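Local structure of putative acetamidase/formamidase (Yersinia enterocolitica subsp. palearctica serotype O:3, 5UBU) at residues 102-107 against 214-219; 30-35 against 46-51; 287-290 against 295-298. The protein probably hydrolyses carbon-nitrogen bonds, other than peptide bonds, in linear amides. One frame throughout, in Å; residues are numbered along the deposited sequence.

Contact 1. Residues 102-107 against 214-219; sequences IAVYIE and GRLFIG
V104 and L216 meet where two beta sheets pack face against face, the layered arrangement of a beta sandwich. Strand 101-111 belongs to the large mixed sheet and strand 214-222 to a second one; no hydrogen bond links residues 102-107 to 214-219, so only side chains and glycine backbone bridge the layers.

The apolar contact is tip to tip. V104 sends CG2 across while CG1, anti to the backbone N (chi1 -179°), is the branch beside its own carbonyl carbon. L216, with CG likewise anti to its N (chi1 178°), presents both methyls. At the start of the pair, I102 points across as well, and its CD1 comes to 4.5 Å from G214 CA, a looser contact against bare backbone.

The backbone geometry shows a splayed pair. The CA atoms of I102 and G214 are 7.0 Å apart, those of V104 and L216 are 9.2 Å apart, and the CA atoms of I106 and I218 are separated by 11.0 Å. I218 still points toward 102-107, whereas I106 merely brings the end of its side chain nearer, and the two do not close to contact.

Strand 101-111 is held in its layer by backbone bonds of A103 with D246 and V104 with T205, while strand 214-222 pairs antiparallel with strands 87-93 and 169-175. V245 and L207 also touch L216, widening the buried apolar interface, whereas R215 turns away from 102-107 and bonds to S44 O.

At the centre of the contact, V104 CG2 lies equally close to both leucine methyls, 3.9 Å from L216 CD1 and 3.9 Å from L216 CD2.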
# COMPACT_ATOMS: atom_id res chain seq x y z
N ILE B 102 23.16 -16.66 13.04
CA ILE B 102 22.94 -18.09 13.12
C ILE B 102 22.76 -18.57 11.69
O ILE B 102 21.94 -18.03 10.95
CB ILE B 102 21.66 -18.44 13.89
CG1 ILE B 102 21.72 -17.92 15.32
CG2 ILE B 102 21.42 -19.95 13.88
CD1 ILE B 102 22.84 -18.51 16.17
N ALA B 103 23.54 -19.57 11.29
CA ALA B 103 23.43 -20.15 9.95
C ALA B 103 22.67 -21.45 10.12
O ALA B 103 23.09 -22.31 10.89
CB ALA B 103 24.80 -20.40 9.36
N VAL B 104 21.55 -21.59 9.42
CA VAL B 104 20.74 -22.81 9.51
C VAL B 104 20.70 -23.51 8.17
O VAL B 104 20.04 -23.04 7.24
CB VAL B 104 19.30 -22.49 9.97
CG1 VAL B 104 18.49 -23.78 10.10
CG2 VAL B 104 19.31 -21.74 11.29
N TYR B 105 21.41 -24.62 8.07
CA TYR B 105 21.43 -25.41 6.84
C TYR B 105 20.44 -26.56 6.98
O TYR B 105 20.58 -27.38 7.86
CB TYR B 105 22.84 -25.93 6.53
CG TYR B 105 22.86 -26.94 5.41
CD1 TYR B 105 22.45 -26.59 4.13
CD2 TYR B 105 23.32 -28.24 5.62
CE1 TYR B 105 22.45 -27.51 3.09
CE2 TYR B 105 23.33 -29.17 4.58
CZ TYR B 105 22.89 -28.80 3.32
OH TYR B 105 22.89 -29.69 2.29
N ILE B 106 19.44 -26.60 6.10
CA ILE B 106 18.44 -27.67 6.14
C ILE B 106 18.97 -28.82 5.29
O ILE B 106 19.22 -28.66 4.09
CB ILE B 106 17.08 -27.18 5.62
CG1 ILE B 106 16.61 -25.96 6.43
CG2 ILE B 106 16.06 -28.31 5.70
CD1 ILE B 106 15.34 -25.30 5.91
N GLU B 107 19.16 -29.99 5.90
CA GLU B 107 19.68 -31.15 5.18
C GLU B 107 18.58 -31.91 4.49
O GLU B 107 18.72 -32.28 3.32
CB GLU B 107 20.38 -32.13 6.12
CG GLU B 107 21.63 -31.62 6.81
CD GLU B 107 22.31 -32.69 7.63
OE1 GLU B 107 23.27 -32.38 8.36
OE2 GLU B 107 21.87 -33.86 7.55
N GLY B 214 21.12 -16.77 20.84
CA GLY B 214 20.42 -16.85 19.57
C GLY B 214 18.93 -17.08 19.71
O GLY B 214 18.12 -16.26 19.27
N ARG B 215 18.57 -18.21 20.33
CA ARG B 215 17.16 -18.59 20.52
C ARG B 215 16.50 -18.90 19.19
O ARG B 215 15.65 -18.16 18.71
CB ARG B 215 16.38 -17.54 21.32
CG ARG B 215 16.73 -17.55 22.79
CD ARG B 215 16.08 -16.41 23.54
NE ARG B 215 16.06 -16.74 24.97
CZ ARG B 215 15.04 -17.33 25.61
NH1 ARG B 215 13.89 -17.63 24.99
NH2 ARG B 215 15.16 -17.61 26.90
N LEU B 216 16.92 -20.01 18.59
CA LEU B 216 16.40 -20.45 17.30
C LEU B 216 15.06 -21.18 17.44
O LEU B 216 14.92 -22.07 18.27
CB LEU B 216 17.40 -21.39 16.62
CG LEU B 216 17.02 -22.01 15.26
CD1 LEU B 216 16.80 -20.93 14.21
CD2 LEU B 216 18.12 -22.98 14.83
N PHE B 217 14.11 -20.78 16.61
CA PHE B 217 12.78 -21.38 16.57
C PHE B 217 12.53 -21.91 15.16
O PHE B 217 12.95 -21.29 14.18
CB PHE B 217 11.69 -20.36 16.90
CG PHE B 217 11.73 -19.86 18.31
CD1 PHE B 217 12.53 -18.78 18.66
CD2 PHE B 217 10.92 -20.44 19.29
CE1 PHE B 217 12.54 -18.30 19.96
CE2 PHE B 217 10.92 -19.97 20.59
CZ PHE B 217 11.72 -18.88 20.93
N ILE B 218 11.84 -23.04 15.07
CA ILE B 218 11.54 -23.64 13.76
C ILE B 218 10.15 -24.27 13.79
O ILE B 218 9.64 -24.63 14.85
CB ILE B 218 12.64 -24.66 13.36
CG1 ILE B 218 12.47 -25.15 11.93
CG2 ILE B 218 12.68 -25.85 14.34
CD1 ILE B 218 13.59 -26.04 11.44
N GLY B 219 9.53 -24.38 12.62
CA GLY B 219 8.19 -24.99 12.52
C GLY B 219 7.50 -24.73 11.22
O GLY B 219 8.10 -24.21 10.29

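Contact 2. Residues 30-35 against 46-51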
# COMPACT_ATOMS: atom_id res chain seq x y z
N GLU B 30 8.95 -34.39 20.54
CA GLU B 30 7.86 -33.70 21.21
C GLU B 30 8.02 -33.77 22.74
O GLU B 30 7.61 -32.86 23.45
CB GLU B 30 6.52 -34.31 20.80
CG GLU B 30 6.16 -34.07 19.34
CD GLU B 30 4.92 -34.83 18.92
OE1 GLU B 30 4.98 -36.08 19.00
OE2 GLU B 30 3.92 -34.22 18.49
N GLU B 31 8.62 -34.86 23.22
CA GLU B 31 8.84 -35.07 24.66
C GLU B 31 9.90 -34.08 25.17
O GLU B 31 9.82 -33.61 26.30
CB GLU B 31 9.22 -36.54 24.92
CG GLU B 31 8.85 -37.14 26.28
CD GLU B 31 9.79 -36.82 27.44
OE1 GLU B 31 9.47 -37.27 28.56
OE2 GLU B 31 10.83 -36.15 27.25
N MSE B 32 10.87 -33.75 24.32
CA MSE B 32 11.92 -32.79 24.69
C MSE B 32 11.39 -31.38 24.63
O MSE B 32 11.71 -30.55 25.49
CB MSE B 32 13.13 -32.87 23.75
CG MSE B 32 14.31 -32.02 24.25
SE MSE B 32 15.85 -32.12 23.02
CE MSE B 32 16.67 -33.79 23.68
N GLN B 33 10.57 -31.11 23.62
CA GLN B 33 9.97 -29.79 23.44
C GLN B 33 8.99 -29.41 24.57
O GLN B 33 8.97 -28.26 25.00
CB GLN B 33 9.25 -29.72 22.08
CG GLN B 33 8.59 -28.38 21.76
CD GLN B 33 9.59 -27.24 21.66
OE1 GLN B 33 10.68 -27.39 21.10
NE2 GLN B 33 9.19 -26.07 22.16
N LYS B 34 8.21 -30.38 25.03
CA LYS B 34 7.21 -30.22 26.12
C LYS B 34 6.01 -29.37 25.70
O LYS B 34 4.89 -29.89 25.66
CB LYS B 34 7.83 -29.71 27.43
CG LYS B 34 8.86 -30.68 27.99
CD LYS B 34 9.37 -30.34 29.38
CE LYS B 34 10.42 -31.38 29.78
NZ LYS B 34 11.02 -31.17 31.14
N GLU B 35 6.24 -28.09 25.41
CA GLU B 35 5.17 -27.22 24.95
C GLU B 35 5.66 -26.40 23.76
O GLU B 35 6.74 -25.80 23.79
CB GLU B 35 4.55 -26.32 26.06
CG GLU B 35 5.36 -25.14 26.58
CD GLU B 35 4.48 -24.18 27.42
OE1 GLU B 35 3.31 -23.94 27.02
OE2 GLU B 35 4.98 -23.64 28.44
N PRO B 46 14.44 -22.35 27.52
CA PRO B 46 15.16 -23.10 26.48
C PRO B 46 14.88 -24.59 26.56
O PRO B 46 14.77 -25.13 27.66
CB PRO B 46 16.63 -22.83 26.78
CG PRO B 46 16.63 -21.53 27.50
CD PRO B 46 15.36 -21.50 28.30
N VAL B 47 14.77 -25.24 25.40
CA VAL B 47 14.50 -26.68 25.33
C VAL B 47 15.74 -27.50 24.96
O VAL B 47 15.76 -28.72 25.18
CB VAL B 47 13.39 -27.03 24.31
CG1 VAL B 47 12.13 -26.22 24.63
CG2 VAL B 47 13.86 -26.80 22.87
N LEU B 48 16.74 -26.83 24.40
CA LEU B 48 17.97 -27.49 23.98
C LEU B 48 19.11 -26.50 23.82
O LEU B 48 18.90 -25.37 23.38
CB LEU B 48 17.72 -28.17 22.62
CG LEU B 48 18.90 -28.86 21.92
CD1 LEU B 48 19.44 -30.03 22.74
CD2 LEU B 48 18.45 -29.31 20.54
N THR B 49 20.33 -26.92 24.17
CA THR B 49 21.52 -26.10 24.01
C THR B 49 22.50 -26.90 23.16
O THR B 49 22.77 -28.07 23.47
CB THR B 49 22.15 -25.73 25.36
OG1 THR B 49 21.18 -25.06 26.18
CG2 THR B 49 23.37 -24.82 25.16
N ILE B 50 23.01 -26.28 22.10
CA ILE B 50 23.93 -26.95 21.19
C ILE B 50 25.21 -26.15 20.92
O ILE B 50 25.29 -24.96 21.22
CB ILE B 50 23.25 -27.22 19.82
CG1 ILE B 50 22.94 -25.91 19.09
CG2 ILE B 50 21.97 -28.04 19.99
CD1 ILE B 50 22.34 -26.12 17.72
N GLU B 51 26.20 -26.84 20.36
CA GLU B 51 27.46 -26.22 19.96
C GLU B 51 27.34 -25.83 18.48
O GLU B 51 26.63 -26.51 17.72
CB GLU B 51 28.62 -27.20 20.15
CG GLU B 51 28.93 -27.54 21.60
CD GLU B 51 29.53 -26.39 22.36
OE1 GLU B 51 30.02 -25.42 21.74
OE2 GLU B 51 29.56 -26.44 23.61
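V47 lays its isopropyl group obliquely across the side-chain amide of Q33. The two methyls divide the work: CG2 of V47 is 3.7 Å from OE1 of Q33, while CG1 of V47 meets NE2 of Q33 at 3.8 Å and also touches the glutamine's backbone O.

Q33 reaches this place by folding. CB starts away from 46-51, and the bend at chi2 (63°) brings the amide back beside V47. Its orientation is then fixed from both ends. NE2 of Q33 donates to O of E35 at 3.0 Å, nearly straight at 169°, although the donor sits above the carbonyl plane by 41°. OE1 accepts from G89 N and N88 ND2, so the amide is held against rotation while the valine covers it.

The backbone beneath is a helix ending in a turn. K34 N still bonds to O of E30, but K34 itself has positive phi, and E35 N returns to O of Q33 at 2.8 Å, which makes residues 33-35 a classic gamma turn and puts E35 O within reach of the glutamine.

M32, a selenomethionine, supplies the second patch. Its CG is 3.7 Å from O of V47, and beyond it SE lies 4.2 Å from CD1 of L48, an apolar contact.

The short helix 30-33 thus packs against the lead-in to strand 48-50, which pairs in parallel with strand 87-93 through backbone bonds of L48 and I50 to M92. L28 of strand 25-28 touches both Q33 and V47, and V56 of strand 55-59 lies against L48.

Contact 3. Residues 287-290 against 295-298; sequences WLVA and EQWD
V289 touches the start of the next helix at Q296, within a helix-loop-helix hairpin: helix 273-291 ends, a short turn follows, and helix 296-306 begins. No hydrogen bond joins 287-290 to 295-298; the contact between them is van der Waals and rests on one methyl.

That methyl is CG2 of V289. Because CG1 takes the position anti to the backbone N, CG2 lies anti to the carbonyl carbon and is directed at the backbone opposite. It approaches CA of Q296 to 3.6 Å and N of Q296 to 3.7 Å. It is also 4.1 Å from C of E295, so it covers the peptide link that opens the second helix. The side chain of Q296 contributes through its root alone, CB being 4.0 Å from CG2 of V289.

Beyond CB, Q296 is extended and leaves the valine behind. Its OE1 ends over one face of the W297 indole, offset toward the rim, 3.2 Å above the ring plane. L138 of the third subunit packs on both Q296 and W297.

E295 turns its CB away from V289 and serves as the N-cap of helix 296-306. A bend at chi2 (-79°) curls the carboxylate back over the first turn, where each oxygen takes one backbone N-H. OE2 of E295 receives W297 N at 3.2 Å and 159°. Both donors lie above the carboxylate plane, and a negative group here probably interacts favourably with the helix N-terminus. D298 also faces a subunit boundary, its OD1 bonding to W158 NE1 of the second subunit. Its backbone N completes the cap, donating to OE1 of E295 at 2.9 Å with an N-H...O angle of 142°.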
# COMPACT_ATOMS: atom_id res chain seq x y z
N TRP B 287 24.60 -5.76 0.69
CA TRP B 287 25.34 -7.00 0.82
C TRP B 287 26.38 -7.10 -0.30
O TRP B 287 27.54 -7.46 -0.04
CB TRP B 287 24.35 -8.18 0.81
CG TRP B 287 24.91 -9.54 1.08
CD1 TRP B 287 26.13 -9.84 1.63
CD2 TRP B 287 24.19 -10.77 1.03
NE1 TRP B 287 26.25 -11.20 1.80
CE2 TRP B 287 25.07 -11.79 1.45
CE3 TRP B 287 22.90 -11.12 0.61
CZ2 TRP B 287 24.70 -13.13 1.48
CZ3 TRP B 287 22.53 -12.45 0.63
CH2 TRP B 287 23.42 -13.44 1.07
N LEU B 288 25.98 -6.74 -1.52
CA LEU B 288 26.89 -6.77 -2.67
C LEU B 288 28.04 -5.77 -2.49
O LEU B 288 29.17 -6.07 -2.89
CB LEU B 288 26.12 -6.49 -3.96
CG LEU B 288 25.08 -7.55 -4.35
CD1 LEU B 288 24.23 -7.08 -5.52
CD2 LEU B 288 25.73 -8.88 -4.66
N VAL B 289 27.76 -4.61 -1.90
CA VAL B 289 28.79 -3.59 -1.67
C VAL B 289 29.76 -4.00 -0.56
O VAL B 289 30.97 -3.82 -0.68
CB VAL B 289 28.15 -2.22 -1.33
CG1 VAL B 289 29.19 -1.21 -0.84
CG2 VAL B 289 27.41 -1.66 -2.54
N ALA B 290 29.22 -4.56 0.51
CA ALA B 290 30.02 -4.96 1.67
C ALA B 290 30.92 -6.17 1.46
O ALA B 290 32.11 -6.11 1.75
CB ALA B 290 29.11 -5.20 2.87
N GLU B 295 30.25 -1.44 -6.39
CA GLU B 295 30.11 -0.02 -6.13
C GLU B 295 28.57 0.09 -6.04
O GLU B 295 27.86 -0.57 -6.81
CB GLU B 295 30.74 0.82 -7.25
CG GLU B 295 30.62 2.33 -7.09
CD GLU B 295 29.26 2.90 -7.49
OE1 GLU B 295 28.72 2.49 -8.54
OE2 GLU B 295 28.77 3.79 -6.76
N GLN B 296 28.06 0.88 -5.10
CA GLN B 296 26.60 0.96 -4.87
C GLN B 296 25.71 1.22 -6.09
O GLN B 296 24.79 0.46 -6.33
CB GLN B 296 26.27 2.01 -3.81
CG GLN B 296 24.86 1.87 -3.27
CD GLN B 296 24.48 2.98 -2.33
OE1 GLN B 296 24.37 4.13 -2.71
NE2 GLN B 296 24.23 2.62 -1.10
N TRP B 297 25.98 2.29 -6.84
CA TRP B 297 25.14 2.62 -8.00
C TRP B 297 25.22 1.59 -9.11
O TRP B 297 24.23 1.36 -9.79
CB TRP B 297 25.40 4.03 -8.53
CG TRP B 297 25.35 5.08 -7.47
CD1 TRP B 297 26.34 5.94 -7.14
CD2 TRP B 297 24.29 5.30 -6.53
NE1 TRP B 297 25.94 6.74 -6.09
CE2 TRP B 297 24.70 6.35 -5.68
CE3 TRP B 297 23.03 4.72 -6.32
CZ2 TRP B 297 23.89 6.84 -4.64
CZ3 TRP B 297 22.23 5.21 -5.29
CH2 TRP B 297 22.67 6.26 -4.47
N ASP B 298 26.38 0.97 -9.28
CA ASP B 298 26.53 -0.06 -10.30
C ASP B 298 25.67 -1.26 -9.91
O ASP B 298 24.99 -1.83 -10.75
CB ASP B 298 27.99 -0.51 -10.44
CG ASP B 298 28.17 -1.54 -11.54
OD1 ASP B 298 27.69 -1.33 -12.67
OD2 ASP B 298 28.83 -2.56 -11.27

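Contacts 1 and 2 are neighbours, their centres 13 Å apart, and they touch where NH2 of R215 packs 4.1 Å from CD of P46. Strand 87-93 ties them together, pairing in parallel with 48-50 and antiparallel with 214-222. Contact 1 also leads toward the metal: directly after 214-219, the same strand supplies D220, shared by both sodium sites, and H222, which joins E236 at one of them; N193 and D195 complete the other. Contact 3 is remote, 28 Å between centres from contact 1 and 40 Å from contact 2. It lies at the surface beside other subunits, which touch neither contact 1 nor contact 2.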